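Local coordinates for protein succinylglutamate desuccinylase/aspartoacylase (Shewanella frigidimarina, PDB 3LWU) that binds zinc and is probably a metal-dependent hydrolase of the succinylglutamate desuccinylase/aspartoacylase family, acting on ester bonds, at residues N133-H138 / T242-S247; P204-D209 / P237-T242; S152-T157 / M181-D186. All coordinates share one frame; numbering follows the deposited sequence. Where two conformers were deposited one is given.

Contact 1. Residues N133-H138 / T242-S247; sequences NWYAEH and TEYATS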
loop_
_atom_site.group_PDB
_atom_site.type_symbol
_atom_site.label_atom_id
_atom_site.label_comp_id
_atom_site.label_asym_id
_atom_site.label_seq_id
_atom_site.Cartn_x
_atom_site.Cartn_y
_atom_site.Cartn_z
ATOM N N ASN A 133 43.688 -7.384 -16.316
ATOM C CA ASN A 133 44.593 -6.440 -15.682
ATOM C C ASN A 133 44.900 -6.791 -14.229
ATOM O O ASN A 133 46.071 -6.793 -13.815
ATOM C CB ASN A 133 43.989 -5.038 -15.737
ATOM C CG ASN A 133 44.993 -3.972 -15.384
ATOM O OD1 ASN A 133 45.754 -3.529 -16.242
ATOM N ND2 ASN A 133 45.018 -3.565 -14.113
ATOM N N TRP A 134 43.846 -7.088 -13.460
ATOM C CA TRP A 134 44.000 -7.373 -12.047
ATOM C C TRP A 134 44.914 -8.585 -11.873
ATOM O O TRP A 134 45.842 -8.572 -11.028
ATOM C CB TRP A 134 42.629 -7.587 -11.329
ATOM C CG TRP A 134 42.828 -7.654 -9.832
ATOM C CD1 TRP A 134 42.749 -6.612 -8.945
ATOM C CD2 TRP A 134 43.212 -8.807 -9.054
ATOM N NE1 TRP A 134 43.035 -7.051 -7.670
ATOM C CE2 TRP A 134 43.324 -8.390 -7.712
ATOM C CE3 TRP A 134 43.441 -10.156 -9.360
ATOM C CZ2 TRP A 134 43.685 -9.258 -6.693
ATOM C CZ3 TRP A 134 43.793 -11.023 -8.334
ATOM C CH2 TRP A 134 43.917 -10.571 -7.023
ATOM N N TYR A 135 44.661 -9.607 -12.699
ATOM C CA TYR A 135 45.415 -10.880 -12.679
ATOM C C TYR A 135 46.879 -10.683 -13.048
ATOM O O TYR A 135 47.748 -11.308 -12.437
ATOM C CB TYR A 135 44.775 -11.921 -13.619
ATOM C CG TYR A 135 45.471 -13.293 -13.654
ATOM C CD1 TYR A 135 45.112 -14.302 -12.761
ATOM C CD2 TYR A 135 46.470 -13.579 -14.598
ATOM C CE1 TYR A 135 45.734 -15.559 -12.777
ATOM C CE2 TYR A 135 47.105 -14.837 -14.635
ATOM C CZ TYR A 135 46.726 -15.821 -13.714
ATOM O OH TYR A 135 47.321 -17.062 -13.733
ATOM N N ALA A 136 47.132 -9.841 -14.060
ATOM C CA ALA A 136 48.492 -9.484 -14.465
ATOM C C ALA A 136 49.274 -8.850 -13.312
ATOM O O ALA A 136 50.443 -9.172 -13.117
ATOM C CB ALA A 136 48.475 -8.557 -15.718
ATOM N N GLU A 137 48.611 -8.005 -12.518
ATOM C CA GLU A 137 49.259 -7.333 -11.372
ATOM C C GLU A 137 49.484 -8.240 -10.156
ATOM O O GLU A 137 50.222 -7.888 -9.234
ATOM C CB GLU A 137 48.440 -6.105 -10.935
ATOM C CG GLU A 137 48.922 -4.788 -11.553
ATOM C CD GLU A 137 47.813 -3.754 -11.692
ATOM O OE1 GLU A 137 47.078 -3.513 -10.697
ATOM O OE2 GLU A 137 47.679 -3.187 -12.805
ATOM N N HIS A 138 48.828 -9.395 -10.131
ATOM C CA HIS A 138 48.876 -10.260 -8.943
ATOM C C HIS A 138 49.218 -11.740 -9.222
ATOM O O HIS A 138 49.227 -12.539 -8.296
ATOM C CB HIS A 138 47.552 -10.171 -8.184
ATOM C CG HIS A 138 47.184 -8.790 -7.717
ATOM N ND1 HIS A 138 46.427 -7.924 -8.478
ATOM C CD2 HIS A 138 47.418 -8.152 -6.544
ATOM C CE1 HIS A 138 46.220 -6.809 -7.800
ATOM N NE2 HIS A 138 46.812 -6.920 -6.626
ATOM N N THR A 242 38.556 -17.524 -11.716
ATOM C CA THR A 242 38.943 -18.910 -11.951
ATOM C C THR A 242 38.968 -19.296 -13.452
ATOM O O THR A 242 39.951 -19.888 -13.912
ATOM C CB THR A 242 38.010 -19.892 -11.198
ATOM O OG1 THR A 242 37.908 -19.512 -9.820
ATOM C CG2 THR A 242 38.541 -21.323 -11.310
ATOM N N GLU A 243 37.888 -19.005 -14.187
ATOM C CA GLU A 243 37.851 -19.281 -15.630
ATOM C C GLU A 243 38.996 -18.544 -16.307
ATOM O O GLU A 243 39.708 -19.129 -17.159
ATOM C CB GLU A 243 36.513 -18.882 -16.273
ATOM C CG GLU A 243 35.344 -19.808 -15.903
ATOM C CD GLU A 243 33.976 -19.187 -16.176
ATOM O OE1 GLU A 243 33.887 -18.280 -17.030
ATOM O OE2 GLU A 243 32.979 -19.591 -15.523
ATOM N N TYR A 244 39.220 -17.285 -15.924
ATOM C CA TYR A 244 40.356 -16.569 -16.501
ATOM C C TYR A 244 41.679 -17.250 -16.165
ATOM O O TYR A 244 42.451 -17.539 -17.077
ATOM C CB TYR A 244 40.414 -15.076 -16.149
ATOM C CG TYR A 244 41.564 -14.397 -16.893
ATOM C CD1 TYR A 244 41.435 -14.033 -18.243
ATOM C CD2 TYR A 244 42.782 -14.154 -16.260
ATOM C CE1 TYR A 244 42.516 -13.437 -18.953
ATOM C CE2 TYR A 244 43.841 -13.566 -16.937
ATOM C CZ TYR A 244 43.707 -13.207 -18.280
ATOM O OH TYR A 244 44.784 -12.619 -18.915
ATOM N N ALA A 245 41.947 -17.526 -14.897
ATOM C CA ALA A 245 43.221 -18.185 -14.531
ATOM C C ALA A 245 43.432 -19.499 -15.301
ATOM O O ALA A 245 44.520 -19.732 -15.840
ATOM C CB ALA A 245 43.321 -18.427 -13.049
ATOM N N THR A 246 42.388 -20.329 -15.374
ATOM C CA THR A 246 42.401 -21.560 -16.185
ATOM C C THR A 246 42.800 -21.292 -17.659
ATOM O O THR A 246 43.506 -22.103 -18.262
ATOM C CB THR A 246 41.035 -22.330 -16.116
ATOM O OG1 THR A 246 40.850 -22.856 -14.795
ATOM C CG2 THR A 246 40.982 -23.495 -17.113
ATOM N N SER A 247 42.383 -20.149 -18.219
ATOM C CA SER A 247 42.793 -19.767 -19.588
ATOM C C SER A 247 44.268 -19.360 -19.684
ATOM O O SER A 247 44.805 -19.243 -20.793
ATOM C CB SER A 247 41.885 -18.668 -20.166
ATOM O OG SER A 247 42.247 -17.371 -19.708
#
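The carbonyl oxygen of Tyr244, the residue whose ring edge meets the face of Tyr135, is gripped by two groups of Ser247. The hydroxyl OG of Ser247 lies 2.6 Å from Tyr244 O, in the carbonyl plane and on a lone pair, while Ser247 N adds a weak backbone bond to the same oxygen. Both bonds thus fall on the residue of helix 230-247 that makes the main contact with helix 131-138.

That contact is a T-shaped pair. Tyr244 presents its CD2-CE2 edge to one face of the Tyr135 ring, with the planes at 76° and the centroids 5.3 Å apart. The closest approach joins Tyr244 CE2 to Tyr135 CD2, at 3.5 Å, and the same edge also reaches CG and CB of Tyr135, at the root of the side chain. Both tyrosines carry CG anti to the backbone N (chi1 -179° for Tyr135), which sends each ring out from its own helix toward the partner helix. At the ring carbon para to CD2, Tyr135 CE1 rests 3.8 Å from Ala245 CB. Tyr135 CE1 also comes 4.0 Å from Ala245 CA, so the ring lies close to the helix backbone there.

Elsewhere in the helix of Tyr135, His138 ND1 donates a nearly straight bond (168°) to Trp134 O at 2.7 Å, and its imidazole lies over the face of the Trp134 indole.

The contact is plain packing between two helices of the catalytic domain, away from the zinc. Trp134 turns to helix 143-160, meeting Leu146 and Tyr150, whereas Phe252 and Arg250, from the loop after helix 230-247, touch Ala245 and Tyr135 respectively.

Contact 2. Residues P204-D209 / P237-T242; sequences PEYDID and PWWQLT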
loop_
_atom_site.group_PDB
_atom_site.type_symbol
_atom_site.label_atom_id
_atom_site.label_comp_id
_atom_site.label_asym_id
_atom_site.label_seq_id
_atom_site.Cartn_x
_atom_site.Cartn_y
_atom_site.Cartn_z
ATOM N N PRO A 204 24.995 -22.605 -8.085
ATOM C CA PRO A 204 25.750 -22.509 -9.334
ATOM C C PRO A 204 26.265 -23.841 -9.887
ATOM O O PRO A 204 26.536 -24.800 -9.146
ATOM C CB PRO A 204 26.924 -21.597 -8.971
ATOM C CG PRO A 204 26.984 -21.591 -7.487
ATOM C CD PRO A 204 25.598 -21.787 -7.017
ATOM N N GLU A 205 26.388 -23.862 -11.211
ATOM C CA GLU A 205 26.782 -25.030 -11.982
ATOM C C GLU A 205 28.047 -25.659 -11.408
ATOM O O GLU A 205 28.116 -26.890 -11.237
ATOM C CB GLU A 205 27.030 -24.595 -13.449
ATOM C CG GLU A 205 26.442 -25.466 -14.592
ATOM C CD GLU A 205 26.100 -24.627 -15.881
ATOM O OE1 GLU A 205 25.011 -23.962 -15.993
ATOM O OE2 GLU A 205 26.961 -24.645 -16.786
ATOM N N TYR A 206 29.042 -24.819 -11.108
ATOM C CA TYR A 206 30.331 -25.325 -10.641
ATOM C C TYR A 206 30.264 -26.035 -9.294
ATOM O O TYR A 206 31.202 -26.717 -8.933
ATOM C CB TYR A 206 31.420 -24.228 -10.595
ATOM C CG TYR A 206 31.272 -23.221 -9.465
ATOM C CD1 TYR A 206 31.792 -23.478 -8.176
ATOM C CD2 TYR A 206 30.620 -21.989 -9.677
ATOM C CE1 TYR A 206 31.634 -22.506 -7.119
ATOM C CE2 TYR A 206 30.488 -21.025 -8.665
ATOM C CZ TYR A 206 30.976 -21.271 -7.395
ATOM O OH TYR A 206 30.791 -20.303 -6.418
ATOM N N ASP A 207 29.169 -25.891 -8.566
ATOM C CA ASP A 207 29.078 -26.378 -7.189
ATOM C C ASP A 207 27.903 -27.315 -6.993
ATOM O O ASP A 207 27.407 -27.477 -5.895
ATOM C CB ASP A 207 28.953 -25.190 -6.243
ATOM C CG ASP A 207 29.789 -25.351 -4.978
ATOM O OD1 ASP A 207 30.329 -26.473 -4.687
ATOM O OD2 ASP A 207 29.931 -24.330 -4.272
ATOM N N ILE A 208 27.488 -27.976 -8.065
ATOM C CA ILE A 208 26.325 -28.837 -8.023
ATOM C C ILE A 208 26.518 -29.960 -7.002
ATOM O O ILE A 208 25.567 -30.384 -6.352
ATOM C CB ILE A 208 25.982 -29.373 -9.450
ATOM C CG1 ILE A 208 24.579 -29.987 -9.465
ATOM C CG2 ILE A 208 27.053 -30.364 -9.964
ATOM C CD1 ILE A 208 23.439 -29.017 -8.900
ATOM N N ASP A 209 27.765 -30.388 -6.837
ATOM C CA ASP A 209 28.189 -31.368 -5.818
ATOM C C ASP A 209 27.659 -31.039 -4.424
ATOM O O ASP A 209 27.303 -31.919 -3.619
ATOM C CB ASP A 209 29.730 -31.379 -5.756
ATOM C CG ASP A 209 30.280 -32.290 -4.675
ATOM O OD1 ASP A 209 30.356 -33.508 -4.942
ATOM O OD2 ASP A 209 30.649 -31.800 -3.577
ATOM N N PRO A 237 32.423 -12.860 -9.254
ATOM C CA PRO A 237 33.814 -12.414 -9.407
ATOM C C PRO A 237 34.787 -13.545 -9.249
ATOM O O PRO A 237 35.812 -13.582 -9.975
ATOM C CB PRO A 237 33.991 -11.407 -8.267
ATOM C CG PRO A 237 32.602 -11.022 -7.868
ATOM C CD PRO A 237 31.791 -12.251 -8.082
ATOM N N TRP A 238 34.499 -14.472 -8.319
ATOM C CA TRP A 238 35.389 -15.612 -8.135
ATOM C C TRP A 238 35.333 -16.580 -9.310
ATOM O O TRP A 238 36.363 -17.106 -9.704
ATOM C CB TRP A 238 35.139 -16.339 -6.818
ATOM C CG TRP A 238 35.445 -15.506 -5.611
ATOM C CD1 TRP A 238 34.559 -14.791 -4.888
ATOM C CD2 TRP A 238 36.709 -15.312 -5.001
ATOM N NE1 TRP A 238 35.186 -14.147 -3.865
ATOM C CE2 TRP A 238 36.518 -14.453 -3.915
ATOM C CE3 TRP A 238 37.993 -15.784 -5.266
ATOM C CZ2 TRP A 238 37.555 -14.056 -3.082
ATOM C CZ3 TRP A 238 39.025 -15.380 -4.440
ATOM C CH2 TRP A 238 38.791 -14.534 -3.357
ATOM N N TRP A 239 34.138 -16.794 -9.871
ATOM C CA TRP A 239 33.953 -17.659 -11.058
ATOM C C TRP A 239 34.745 -17.079 -12.216
ATOM O O TRP A 239 35.500 -17.795 -12.890
ATOM C CB TRP A 239 32.457 -17.770 -11.434
ATOM C CG TRP A 239 32.102 -19.050 -12.190
ATOM C CD1 TRP A 239 32.974 -19.885 -12.862
ATOM C CD2 TRP A 239 30.786 -19.641 -12.344
ATOM N NE1 TRP A 239 32.285 -20.935 -13.422
ATOM C CE2 TRP A 239 30.946 -20.816 -13.128
ATOM C CE3 TRP A 239 29.488 -19.277 -11.921
ATOM C CZ2 TRP A 239 29.856 -21.658 -13.465
ATOM C CZ3 TRP A 239 28.403 -20.112 -12.277
ATOM C CH2 TRP A 239 28.607 -21.288 -13.037
ATOM N N GLN A 240 34.610 -15.766 -12.412
ATOM C CA GLN A 240 35.343 -15.049 -13.463
ATOM C C GLN A 240 36.843 -15.225 -13.301
ATOM O O GLN A 240 37.524 -15.544 -14.277
ATOM C CB GLN A 240 35.041 -13.547 -13.460
ATOM C CG GLN A 240 33.691 -13.137 -13.990
ATOM C CD GLN A 240 33.256 -11.768 -13.407
ATOM O OE1 GLN A 240 34.114 -10.910 -13.092
ATOM N NE2 GLN A 240 31.929 -11.578 -13.221
ATOM N N LEU A 241 37.347 -15.016 -12.081
ATOM C CA LEU A 241 38.790 -15.118 -11.815
ATOM C C LEU A 241 39.281 -16.512 -12.165
ATOM O O LEU A 241 40.282 -16.667 -12.845
ATOM C CB LEU A 241 39.120 -14.802 -10.364
ATOM C CG LEU A 241 40.557 -15.010 -9.886
ATOM C CD1 LEU A 241 41.555 -14.177 -10.667
ATOM C CD2 LEU A 241 40.655 -14.664 -8.415
ATOM N N THR A 242 38.556 -17.524 -11.716
ATOM C CA THR A 242 38.943 -18.910 -11.951
ATOM C C THR A 242 38.968 -19.296 -13.452
ATOM O O THR A 242 39.951 -19.888 -13.912
ATOM C CB THR A 242 38.010 -19.892 -11.198
ATOM O OG1 THR A 242 37.908 -19.512 -9.820
ATOM C CG2 THR A 242 38.541 -21.323 -11.310
#
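Trp239 and Tyr206 form the tight part of this contact, an edge-to-face pair in which the tyrosine supplies the edge. Tyr206 CD2 sits over the centre of the indole face, 3.6 Å from Trp239 CD2, and the neighbouring Tyr206 CE2 follows at 3.8 Å from Trp239 CE3. The planes stand at 71°, with the centroid of the indole six-membered ring 4.9 Å from that of Tyr206. Tyr206 reaches this place with CG tucked between its backbone N and carbonyl carbon (chi1 73°), which turns the ring edge toward the indole. Its far end is fixed as well, since the hydroxyl is hydrogen-bonded to Val256 O. Pro204, buried at the end of its strand, adds to the packed side a single carbon contact from CB to Trp239 CZ3 at 3.9 Å.

Toward solvent the fit becomes looser. Glu205 is exposed and offers only the base of its side chain, CB lying at the rim of the indole 3.7 Å from Trp239 CH2, close to the ring plane.

On the helix side, Trp238 O accepts two bonds from Thr242, one from the backbone N and one from OG1 at 2.9 Å, and they arrive from opposite faces of the carbonyl plane.

The contact joins the turn that follows strand 196-204 to helix 230-247. Glu205 is backbone-bonded to Ile222 of strand 218-222, Phe235 lies against Pro204 and Tyr206 from an earlier turn of the helix, and Trp238 heads away to Phe147 of helix 143-160.

Contact 3. Residues S152-T157 / M181-D186; sequences SMLVET and MAHQAD
A type I beta turn from Ala182 to Ala185, linking helix 170-182 to strand 187-194, presses His183 and Gln184 against Leu154 and Val155 of helix 143-160. The central interaction is a CH-pi contact: Leu154 CB stands 3.8 Å from the centroid of the His183 ring and only 6° off its normal, so the methylene sits over the centre of the imidazole face. Leu154 CD1 extends the cover to the ND1-CE1 side, 4.0 Å from His183 ND1. The opposite flank of the ring reaches the helix backbone, where His183 CD2 comes within 3.7 Å of Leu154 O. Rotation of the imidazole is probably restrained by the hydrogen bond between His183 NE2 and Gln179 NE2.

The CG2 methyl of Val155 lies between His183 CB and the Gln184 amide. It packs 3.8 Å from His183 CB, the two side chains running past each other in opposite directions. Gln184 crosses Val155 at about a right angle: a bend at chi2 (-70°) swings the amide back toward the helix and sets Gln184 NE2 3.7 Å from both Val155 methyls, CG1 and CG2, a van der Waals contact at the exposed end of an otherwise buried patch.

Polar bonds also join the turn to this helix, Arg151 donating through NE to His183 O and through NH2 to Ala185 O. Beyond the turn, Asp186 pairs its backbone with Ser55 and Ser257, Ala182 and Ala185 touch Tyr57 of strand 56-60, and helix 230-247 also covers Leu154.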
loop_
_atom_site.group_PDB
_atom_site.type_symbol
_atom_site.label_atom_id
_atom_site.label_comp_id
_atom_site.label_asym_id
_atom_site.label_seq_id
_atom_site.Cartn_x
_atom_site.Cartn_y
_atom_site.Cartn_z
ATOM N N SER A 152 40.281 -8.862 -0.348
ATOM C CA SER A 152 40.445 -7.475 0.140
ATOM C C SER A 152 39.891 -6.457 -0.834
ATOM O O SER A 152 39.300 -5.472 -0.404
ATOM C CB SER A 152 41.893 -7.104 0.375
ATOM O OG SER A 152 42.476 -8.065 1.215
HETATM N N MSE A 153 40.109 -6.691 -2.127
HETATM C CA MSE A 153 39.649 -5.774 -3.158
HETATM C C MSE A 153 38.137 -5.782 -3.229
HETATM O O MSE A 153 37.530 -4.709 -3.314
HETATM C CB MSE A 153 40.234 -6.115 -4.528
HETATM C CG MSE A 153 39.699 -5.217 -5.646
HETATM SE SE MSE A 153 38.166 -5.944 -6.560
HETATM C CE MSE A 153 39.019 -7.567 -7.303
ATOM N N LEU A 154 37.526 -6.976 -3.201
ATOM C CA LEU A 154 36.060 -7.076 -3.220
ATOM C C LEU A 154 35.436 -6.362 -2.006
ATOM O O LEU A 154 34.464 -5.625 -2.187
ATOM C CB LEU A 154 35.549 -8.535 -3.337
ATOM C CG LEU A 154 35.917 -9.318 -4.626
ATOM C CD1 LEU A 154 35.560 -10.791 -4.542
ATOM C CD2 LEU A 154 35.293 -8.718 -5.890
ATOM N N VAL A 155 35.997 -6.537 -0.807
ATOM C CA VAL A 155 35.499 -5.826 0.365
ATOM C C VAL A 155 35.654 -4.295 0.218
ATOM O O VAL A 155 34.698 -3.568 0.360
ATOM C CB VAL A 155 36.119 -6.355 1.682
ATOM C CG1 VAL A 155 35.549 -5.619 2.904
ATOM C CG2 VAL A 155 35.865 -7.865 1.823
ATOM N N GLU A 156 36.824 -3.802 -0.161
ATOM C CA GLU A 156 37.061 -2.342 -0.217
ATOM C C GLU A 156 36.220 -1.604 -1.253
ATOM O O GLU A 156 35.736 -0.493 -0.983
ATOM C CB GLU A 156 38.549 -2.036 -0.454
ATOM C CG GLU A 156 39.399 -2.480 0.748
ATOM C CD GLU A 156 40.902 -2.548 0.512
ATOM O OE1 GLU A 156 41.406 -2.037 -0.536
ATOM O OE2 GLU A 156 41.579 -3.123 1.409
ATOM N N THR A 157 36.081 -2.200 -2.438
ATOM C CA THR A 157 35.362 -1.555 -3.535
ATOM C C THR A 157 33.868 -1.531 -3.219
ATOM O O THR A 157 33.129 -0.622 -3.616
ATOM C CB THR A 157 35.592 -2.266 -4.884
ATOM O OG1 THR A 157 35.295 -3.653 -4.729
ATOM C CG2 THR A 157 37.056 -2.083 -5.393
HETATM N N MSE A 181 30.101 -7.821 4.238
HETATM C CA MSE A 181 30.299 -8.962 5.147
HETATM C C MSE A 181 30.376 -10.298 4.387
HETATM O O MSE A 181 31.243 -11.131 4.681
HETATM C CB MSE A 181 29.197 -9.022 6.194
HETATM C CG MSE A 181 29.276 -7.935 7.238
HETATM SE SE MSE A 181 27.817 -8.124 8.563
HETATM C CE MSE A 181 26.352 -7.645 7.373
ATOM N N ALA A 182 29.495 -10.497 3.405
ATOM C CA ALA A 182 29.454 -11.759 2.651
ATOM C C ALA A 182 30.783 -12.022 1.945
ATOM O O ALA A 182 31.265 -13.161 1.877
ATOM C CB ALA A 182 28.291 -11.755 1.635
ATOM N N HIS A 183 31.400 -10.956 1.446
ATOM C CA HIS A 183 32.673 -11.064 0.722
ATOM C C HIS A 183 33.830 -11.603 1.592
ATOM O O HIS A 183 34.785 -12.132 1.057
ATOM C CB HIS A 183 33.073 -9.718 0.106
ATOM C CG HIS A 183 32.449 -9.436 -1.227
ATOM N ND1 HIS A 183 32.353 -10.379 -2.227
ATOM C CD2 HIS A 183 31.907 -8.295 -1.737
ATOM C CE1 HIS A 183 31.759 -9.841 -3.282
ATOM N NE2 HIS A 183 31.496 -8.571 -3.019
ATOM N N GLN A 184 33.729 -11.444 2.911
ATOM C CA GLN A 184 34.739 -11.885 3.830
ATOM C C GLN A 184 34.723 -13.391 3.982
ATOM O O GLN A 184 35.714 -13.932 4.430
ATOM C CB GLN A 184 34.538 -11.276 5.238
ATOM C CG GLN A 184 34.847 -9.764 5.385
ATOM C CD GLN A 184 36.350 -9.438 5.268
ATOM O OE1 GLN A 184 37.205 -10.322 5.035
ATOM N NE2 GLN A 184 36.672 -8.158 5.423
ATOM N N ALA A 185 33.620 -14.052 3.625
ATOM C CA ALA A 185 33.422 -15.475 3.907
ATOM C C ALA A 185 33.782 -16.401 2.725
ATOM O O ALA A 185 33.737 -15.996 1.572
ATOM C CB ALA A 185 32.015 -15.724 4.337
ATOM N N ASP A 186 34.101 -17.653 3.023
ATOM C CA ASP A 186 34.370 -18.655 1.977
ATOM C C ASP A 186 33.085 -19.294 1.453
ATOM O O ASP A 186 33.045 -19.854 0.338
ATOM C CB ASP A 186 35.271 -19.760 2.538
ATOM C CG ASP A 186 36.642 -19.245 2.924
ATOM O OD1 ASP A 186 37.391 -18.848 2.007
ATOM O OD2 ASP A 186 36.977 -19.218 4.132
#

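Overall arrangement
All three contacts lie in the catalytic domain, away from the zinc site. Contacts 1 and 2 share Thr242 and use successive turns of helix 230-247, each through an edge-to-face aromatic pair, though contact 1 joins it to another helix and contact 2 to a turn after a strand. Contact 3 instead sets aliphatic groups against an imidazole. Contacts 1 and 3 are largely buried, whereas contact 2 opens to solvent at one end. They also pack on one another: Leu154 of contact 3 meets Trp238 and Pro237 of contact 2, Leu241 of contact 2 touches Tyr135, and Met153 reaches Trp134 of contact 1.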